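Arginyl-trna synthetase (Thermus thermophilus, PDB 1IQ0) probably joins L-arginine to its cognate tRNA at the expense of ATP, as a monomeric class I aminoacyl-tRNA synthetase. Local coordinates at residues A545-G549 and Q550-P554; E560-R563 and E564-S568; S572-R575 and T576-G580. All blocks are in the same frame, centred on the assembly; numbering follows the deposited sequence.

Contact 1: A545-G549 and Q550-P554; sequences ARENG and QPATP
The Arg546 chain runs beside the Pro551 ring in the same direction, in a small beta hairpin whose type I' turn runs from Glu547 to Gln550. The Arg546 chain bends at its third torsion (chi3 68°). This lays the guanidinium over the backbone that joins Gln550 to Pro551. Gln550 C lies 3.9 Å over one face, nearer the border of the group than its middle. At the end, Arg546 NH1 comes 3.7 Å from CG of the Pro551 ring.

Glu547 and Gln550 form the hydrogen-bonded pair of the hairpin, and both side chains leave from the same face. Glu547 passes Ala552, with its CG 4.0 Å from Ala552 CB, and its OE2 is bound by Tyr501 OH. Tyr501 belongs to helix 500-509 and also touches Ala545 and Ala552, so the hairpin rests on that helix of the anticodon-binding domain. Ala545 CB and Ala552 CB stand 4.2 Å apart at the open end. The bond from Ala552 N to Ala545 O beside them is 3.0 Å long and almost straight at 178°. Gln550 stretches out beyond CG, and a water donates to both its OE1, at 3.2 Å, and Glu547 O.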
loop_
_atom_site.group_PDB
_atom_site.type_symbol
_atom_site.label_atom_id
_atom_site.label_comp_id
_atom_site.label_asym_id
_atom_site.label_seq_id
_atom_site.Cartn_x
_atom_site.Cartn_y
_atom_site.Cartn_z
ATOM N N ALA A 545 18.732 -21.690 -17.848
ATOM C CA ALA A 545 19.849 -22.593 -17.569
ATOM C C ALA A 545 20.158 -23.557 -18.711
ATOM O O ALA A 545 19.249 -24.131 -19.318
ATOM C CB ALA A 545 19.580 -23.380 -16.289
ATOM N N ARG A 546 21.450 -23.724 -18.988
ATOM C CA ARG A 546 21.940 -24.622 -20.029
ATOM C C ARG A 546 23.208 -25.321 -19.533
ATOM O O ARG A 546 23.943 -24.776 -18.706
ATOM C CB ARG A 546 22.267 -23.848 -21.317
ATOM C CG ARG A 546 21.047 -23.265 -22.044
ATOM C CD ARG A 546 21.465 -22.487 -23.292
ATOM N NE ARG A 546 22.012 -23.358 -24.335
ATOM C CZ ARG A 546 21.283 -24.162 -25.107
ATOM N NH1 ARG A 546 19.961 -24.214 -24.972
ATOM N NH2 ARG A 546 21.878 -24.930 -26.011
ATOM N N GLU A 547 23.446 -26.529 -20.038
ATOM C CA GLU A 547 24.621 -27.321 -19.691
ATOM C C GLU A 547 24.881 -28.335 -20.800
ATOM O O GLU A 547 23.944 -28.918 -21.354
ATOM C CB GLU A 547 24.419 -28.081 -18.375
ATOM C CG GLU A 547 24.411 -27.218 -17.124
ATOM C CD GLU A 547 24.451 -28.052 -15.854
ATOM O OE1 GLU A 547 25.402 -28.853 -15.707
ATOM O OE2 GLU A 547 23.539 -27.910 -15.007
ATOM N N ASN A 548 26.156 -28.534 -21.116
ATOM C CA ASN A 548 26.561 -29.487 -22.139
ATOM C C ASN A 548 25.849 -29.259 -23.468
ATOM O O ASN A 548 25.404 -30.205 -24.105
ATOM C CB ASN A 548 26.309 -30.909 -21.634
ATOM C CG ASN A 548 27.136 -31.237 -20.402
ATOM O OD1 ASN A 548 26.748 -32.061 -19.576
ATOM N ND2 ASN A 548 28.290 -30.593 -20.279
ATOM N N GLY A 549 25.745 -27.995 -23.861
ATOM C CA GLY A 549 25.109 -27.643 -25.116
ATOM C C GLY A 549 23.609 -27.855 -25.216
ATOM O O GLY A 549 23.081 -27.951 -26.319
ATOM N N GLN A 550 22.911 -27.930 -24.088
ATOM C CA GLN A 550 21.465 -28.123 -24.137
ATOM C C GLN A 550 20.756 -27.514 -22.931
ATOM O O GLN A 550 21.381 -27.207 -21.913
ATOM C CB GLN A 550 21.137 -29.613 -24.229
ATOM C CG GLN A 550 21.527 -30.404 -23.002
ATOM C CD GLN A 550 21.320 -31.899 -23.174
ATOM O OE1 GLN A 550 21.579 -32.681 -22.259
ATOM N NE2 GLN A 550 20.856 -32.303 -24.351
ATOM N N PRO A 551 19.433 -27.320 -23.035
ATOM C CA PRO A 551 18.694 -26.741 -21.908
ATOM C C PRO A 551 18.889 -27.660 -20.715
ATOM O O PRO A 551 18.829 -28.874 -20.868
ATOM C CB PRO A 551 17.248 -26.750 -22.398
ATOM C CG PRO A 551 17.389 -26.648 -23.911
ATOM C CD PRO A 551 18.539 -27.594 -24.176
ATOM N N ALA A 552 19.126 -27.104 -19.532
ATOM C CA ALA A 552 19.325 -27.956 -18.363
ATOM C C ALA A 552 18.033 -28.142 -17.581
ATOM O O ALA A 552 17.945 -29.002 -16.706
ATOM C CB ALA A 552 20.415 -27.369 -17.450
ATOM N N THR A 553 17.011 -27.362 -17.914
ATOM C CA THR A 553 15.763 -27.472 -17.172
ATOM C C THR A 553 14.507 -27.576 -18.049
ATOM O O THR A 553 13.439 -27.085 -17.672
ATOM C CB THR A 553 15.647 -26.266 -16.217
ATOM O OG1 THR A 553 14.654 -26.526 -15.221
ATOM C CG2 THR A 553 15.281 -25.027 -16.988
ATOM N N PRO A 554 14.608 -28.257 -19.207
ATOM C CA PRO A 554 13.439 -28.378 -20.086
ATOM C C PRO A 554 12.240 -29.057 -19.426
ATOM O O PRO A 554 12.399 -29.973 -18.620
ATOM C CB PRO A 554 13.985 -29.166 -21.280
ATOM C CG PRO A 554 14.981 -30.112 -20.622
ATOM C CD PRO A 554 15.691 -29.172 -19.633
HETATM O O HOH W 1 22.288 -30.672 -19.897
#

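Contact 2: E560-R563 and E564-S568; sequences EGLR and ELRLS
Gly561 meets Glu564 at the start of helix 562-583. Just before it, Glu560 O accepts a hydrogen bond from Gln497 NE2. Gly561 holds the N-cap position. Its N gives a hydrogen bond of 2.7 Å to Glu564 OE1, which it meets on the syn side, 31° out of the carboxylate plane. The bend of Glu564 at its second torsion (chi2 61°) turns the carboxylate back to this N-H. Gly561 O accepts from Leu565 N, the first of three successive i to i+4 bonds across the contact.

Leu562 lies against Arg566. Its CD2 sits over one face of the Arg566 guanidinium, off its centre and 3.5 Å from Arg566 NE. Leu562 CD1 is likewise 3.5 Å from Arg566 NH1, so both methyls of the leucine press on the flat group. Arg566 NE makes a salt bridge with Glu502, and its NH1 gives a hydrogen bond to Pro554 O. With an alanine in place of Arg566, the Glu502 carboxylate and Pro554 O would probably lose these partners and the Leu562 methyls their flat cover. The same CD2 of Leu562 also touches Leu565 CD2 at 4.1 Å.

Arg563 and Leu567 extend together from the helix. Arg563 CG is 3.9 Å from Leu567 CD1. Both side chains also touch Ala487 of helix 470-487. A water donates to Glu564 OE2 at 3.2 Å and takes a weak bond from Arg563 NE.

The arrangement is typical of a helix N-terminus, here on the last helix of the DALR anticodon-binding domain. It is the N3-to-N-cap half of a capping box: the side chain of Glu564 binds the backbone N-H of Gly561, and a glycine has no side chain to return the bond.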
loop_
_atom_site.group_PDB
_atom_site.type_symbol
_atom_site.label_atom_id
_atom_site.label_comp_id
_atom_site.label_asym_id
_atom_site.label_seq_id
_atom_site.Cartn_x
_atom_site.Cartn_y
_atom_site.Cartn_z
ATOM N N GLU A 560 9.076 -38.811 -18.204
ATOM C CA GLU A 560 7.943 -39.024 -17.316
ATOM C C GLU A 560 8.353 -38.842 -15.864
ATOM O O GLU A 560 9.415 -39.296 -15.456
ATOM C CB GLU A 560 7.376 -40.429 -17.518
ATOM C CG GLU A 560 6.165 -40.732 -16.655
ATOM C CD GLU A 560 5.541 -42.068 -16.996
ATOM O OE1 GLU A 560 5.124 -42.243 -18.159
ATOM O OE2 GLU A 560 5.469 -42.942 -16.106
ATOM N N GLY A 561 7.503 -38.174 -15.091
ATOM C CA GLY A 561 7.804 -37.934 -13.690
ATOM C C GLY A 561 8.454 -36.580 -13.497
ATOM O O GLY A 561 8.014 -35.780 -12.669
ATOM N N LEU A 562 9.504 -36.313 -14.267
ATOM C CA LEU A 562 10.205 -35.037 -14.175
ATOM C C LEU A 562 9.373 -33.954 -14.858
ATOM O O LEU A 562 9.305 -32.821 -14.381
ATOM C CB LEU A 562 11.566 -35.117 -14.862
ATOM C CG LEU A 562 12.750 -34.405 -14.200
ATOM C CD1 LEU A 562 13.850 -34.173 -15.256
ATOM C CD2 LEU A 562 12.311 -33.094 -13.569
ATOM N N ARG A 563 8.755 -34.307 -15.982
ATOM C CA ARG A 563 7.928 -33.362 -16.730
ATOM C C ARG A 563 6.800 -32.864 -15.833
ATOM O O ARG A 563 6.559 -31.662 -15.739
ATOM C CB ARG A 563 7.362 -34.023 -18.000
ATOM C CG ARG A 563 6.201 -33.258 -18.642
ATOM C CD ARG A 563 5.919 -33.689 -20.092
ATOM N NE ARG A 563 4.692 -33.071 -20.610
ATOM C CZ ARG A 563 4.482 -32.742 -21.885
ATOM N NH1 ARG A 563 5.416 -32.960 -22.813
ATOM N NH2 ARG A 563 3.326 -32.197 -22.241
ATOM N N GLU A 564 6.122 -33.792 -15.165
ATOM C CA GLU A 564 5.028 -33.445 -14.267
ATOM C C GLU A 564 5.548 -32.568 -13.120
ATOM O O GLU A 564 4.926 -31.573 -12.761
ATOM C CB GLU A 564 4.383 -34.716 -13.699
ATOM C CG GLU A 564 3.571 -35.557 -14.687
ATOM C CD GLU A 564 4.388 -36.084 -15.866
ATOM O OE1 GLU A 564 5.597 -36.352 -15.706
ATOM O OE2 GLU A 564 3.809 -36.247 -16.958
ATOM N N LEU A 565 6.689 -32.936 -12.548
ATOM C CA LEU A 565 7.267 -32.154 -11.460
ATOM C C LEU A 565 7.524 -30.713 -11.899
ATOM O O LEU A 565 7.164 -29.769 -11.190
ATOM C CB LEU A 565 8.585 -32.774 -10.988
ATOM C CG LEU A 565 9.458 -31.894 -10.086
ATOM C CD1 LEU A 565 8.716 -31.547 -8.796
ATOM C CD2 LEU A 565 10.747 -32.619 -9.773
ATOM N N ARG A 566 8.150 -30.544 -13.064
ATOM C CA ARG A 566 8.450 -29.208 -13.560
ATOM C C ARG A 566 7.203 -28.416 -13.913
ATOM O O ARG A 566 7.166 -27.199 -13.720
ATOM C CB ARG A 566 9.417 -29.275 -14.746
ATOM C CG ARG A 566 10.835 -29.577 -14.273
ATOM C CD ARG A 566 11.863 -29.668 -15.378
ATOM N NE ARG A 566 13.177 -29.906 -14.785
ATOM C CZ ARG A 566 14.189 -30.501 -15.405
ATOM N NH1 ARG A 566 14.054 -30.929 -16.660
ATOM N NH2 ARG A 566 15.330 -30.679 -14.760
ATOM N N LEU A 567 6.173 -29.095 -14.411
ATOM C CA LEU A 567 4.932 -28.412 -14.751
ATOM C C LEU A 567 4.257 -27.879 -13.478
ATOM O O LEU A 567 3.747 -26.759 -13.468
ATOM C CB LEU A 567 3.986 -29.351 -15.508
ATOM C CG LEU A 567 4.313 -29.585 -16.990
ATOM C CD1 LEU A 567 3.442 -30.696 -17.549
ATOM C CD2 LEU A 567 4.094 -28.295 -17.771
ATOM N N SER A 568 4.261 -28.673 -12.407
ATOM C CA SER A 568 3.651 -28.240 -11.146
ATOM C C SER A 568 4.450 -27.091 -10.533
ATOM O O SER A 568 3.883 -26.177 -9.935
ATOM C CB SER A 568 3.570 -29.400 -10.152
ATOM O OG SER A 568 2.639 -30.375 -10.586
HETATM O O HOH W 2 2.748 -34.102 -19.149
#

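Contact 3: S572-R575 and T576-G580; sequences SLQR and TLATG
Thr576 has OG1 anti to its carbonyl carbon (chi1 -62°), and this turns the hydroxyl back along the helix to Ser572 O. Leu577 takes the same first torsion (chi1 -69°), which brings its CG close to Leu573 O, at 3.3 Å. The side chains of Leu573 and Leu577 lie at a slant to each other and meet through Leu573 CD2 and Leu577 CD1, 4.0 Å apart.

Ser572 O is gripped by two donors. Thr576 N reaches it at 2.9 Å in the usual helical bond. Thr576 OG1 also donates to Ser572 O, at 2.8 Å. The two donors approach from opposite faces of the carbonyl plane. The Ser572 hydroxyl is bound instead to Ala91 O, and Thr579 OG1 accepts a hydrogen bond from Lys95 NZ.

Three further i to i+4 bonds continue the helix. The first runs from Leu577 N to Leu573 O, directly beside the leucine pair. In the other two, Ala578 N binds Gln574 O and Thr579 N binds Arg575 O, each at 2.9 Å.

Several helices of the anticodon-binding domain cover this part of helix 562-583: Leu573, Thr576 and Leu577 all touch Leu535 of helix 525-544, the two leucines also meet Ala480 and Ala476 of helix 470-487, and Thr576 packs on Leu509 and Phe512.

The chemistry implies that a polar side chain on a buried residue is satisfied within its own helix. By binding Ser572 O, Thr576 can sit among apolar neighbours, and the bond probably fixes its rotation. The leucine pair offers only hydrocarbon to the adjoining helices.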
loop_
_atom_site.group_PDB
_atom_site.type_symbol
_atom_site.label_atom_id
_atom_site.label_comp_id
_atom_site.label_asym_id
_atom_site.label_seq_id
_atom_site.Cartn_x
_atom_site.Cartn_y
_atom_site.Cartn_z
ATOM N N SER A 572 3.064 -23.407 -9.900
ATOM C CA SER A 572 3.160 -22.733 -8.611
ATOM C C SER A 572 3.802 -21.349 -8.788
ATOM O O SER A 572 3.392 -20.375 -8.151
ATOM C CB SER A 572 3.982 -23.574 -7.630
ATOM O OG SER A 572 4.266 -22.849 -6.446
ATOM N N LEU A 573 4.809 -21.263 -9.652
ATOM C CA LEU A 573 5.466 -19.985 -9.901
ATOM C C LEU A 573 4.544 -18.983 -10.599
ATOM O O LEU A 573 4.527 -17.808 -10.240
ATOM C CB LEU A 573 6.725 -20.155 -10.759
ATOM C CG LEU A 573 7.186 -18.732 -11.111
ATOM C CD1 LEU A 573 8.387 -18.351 -10.281
ATOM C CD2 LEU A 573 7.439 -18.613 -12.589
ATOM N N GLN A 574 3.798 -19.438 -11.606
ATOM C CA GLN A 574 2.896 -18.546 -12.327
ATOM C C GLN A 574 1.786 -18.056 -11.398
ATOM O O GLN A 574 1.405 -16.892 -11.440
ATOM C CB GLN A 574 2.289 -19.249 -13.544
ATOM C CG GLN A 574 1.158 -20.194 -13.222
ATOM C CD GLN A 574 -0.203 -19.628 -13.567
ATOM O OE1 GLN A 574 -0.400 -18.413 -13.603
ATOM N NE2 GLN A 574 -1.161 -20.514 -13.805
ATOM N N ARG A 575 1.263 -18.953 -10.569
ATOM C CA ARG A 575 0.216 -18.583 -9.628
ATOM C C ARG A 575 0.751 -17.589 -8.591
ATOM O O ARG A 575 0.066 -16.641 -8.226
ATOM C CB ARG A 575 -0.326 -19.823 -8.917
ATOM C CG ARG A 575 -1.259 -20.674 -9.762
ATOM C CD ARG A 575 -1.653 -21.924 -8.996
ATOM N NE ARG A 575 -2.644 -22.727 -9.708
ATOM C CZ ARG A 575 -3.131 -23.876 -9.252
ATOM N NH1 ARG A 575 -2.714 -24.359 -8.086
ATOM N NH2 ARG A 575 -4.040 -24.540 -9.954
ATOM N N THR A 576 1.979 -17.803 -8.132
ATOM C CA THR A 576 2.574 -16.912 -7.139
ATOM C C THR A 576 2.824 -15.518 -7.719
ATOM O O THR A 576 2.601 -14.510 -7.046
ATOM C CB THR A 576 3.895 -17.497 -6.596
ATOM O OG1 THR A 576 3.617 -18.740 -5.940
ATOM C CG2 THR A 576 4.545 -16.540 -5.603
ATOM N N LEU A 577 3.288 -15.457 -8.964
ATOM C CA LEU A 577 3.521 -14.163 -9.585
ATOM C C LEU A 577 2.192 -13.456 -9.868
ATOM O O LEU A 577 2.085 -12.241 -9.692
ATOM C CB LEU A 577 4.317 -14.321 -10.877
ATOM C CG LEU A 577 5.772 -14.751 -10.706
ATOM C CD1 LEU A 577 6.438 -14.784 -12.069
ATOM C CD2 LEU A 577 6.506 -13.768 -9.768
ATOM N N ALA A 578 1.180 -14.215 -10.294
ATOM C CA ALA A 578 -0.137 -13.641 -10.590
ATOM C C ALA A 578 -0.762 -13.061 -9.324
ATOM O O ALA A 578 -1.280 -11.949 -9.332
ATOM C CB ALA A 578 -1.074 -14.710 -11.191
ATOM N N THR A 579 -0.711 -13.829 -8.239
ATOM C CA THR A 579 -1.258 -13.397 -6.959
ATOM C C THR A 579 -0.481 -12.195 -6.420
ATOM O O THR A 579 -1.074 -11.194 -6.023
ATOM C CB THR A 579 -1.221 -14.555 -5.939
ATOM O OG1 THR A 579 -2.115 -15.584 -6.380
ATOM C CG2 THR A 579 -1.650 -14.078 -4.542
ATOM N N GLY A 580 0.847 -12.295 -6.418
ATOM C CA GLY A 580 1.673 -11.196 -5.943
ATOM C C GLY A 580 1.413 -9.915 -6.725
ATOM O O GLY A 580 1.209 -8.852 -6.146
#

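The three contacts follow one another along the chain within the DALR anticodon-binding domain. Contact 1 is the two-stranded hairpin 546-547 and 550-551, which comes between helix 525-544 and helix 562-583. Contacts 2 and 3 both lie on helix 562-583, with centres 18 Å apart; contact 2 is at its start and contact 3 farther along. Contacts 1 and 2 have centres 16 Å apart and touch, because Arg566 reaches back to Pro554. Contacts 1 and 3 do not touch: their nearest atoms are about 11 Å apart. The last helix therefore meets the hairpin segment near its start, and farther along is packed among the other helices of the domain.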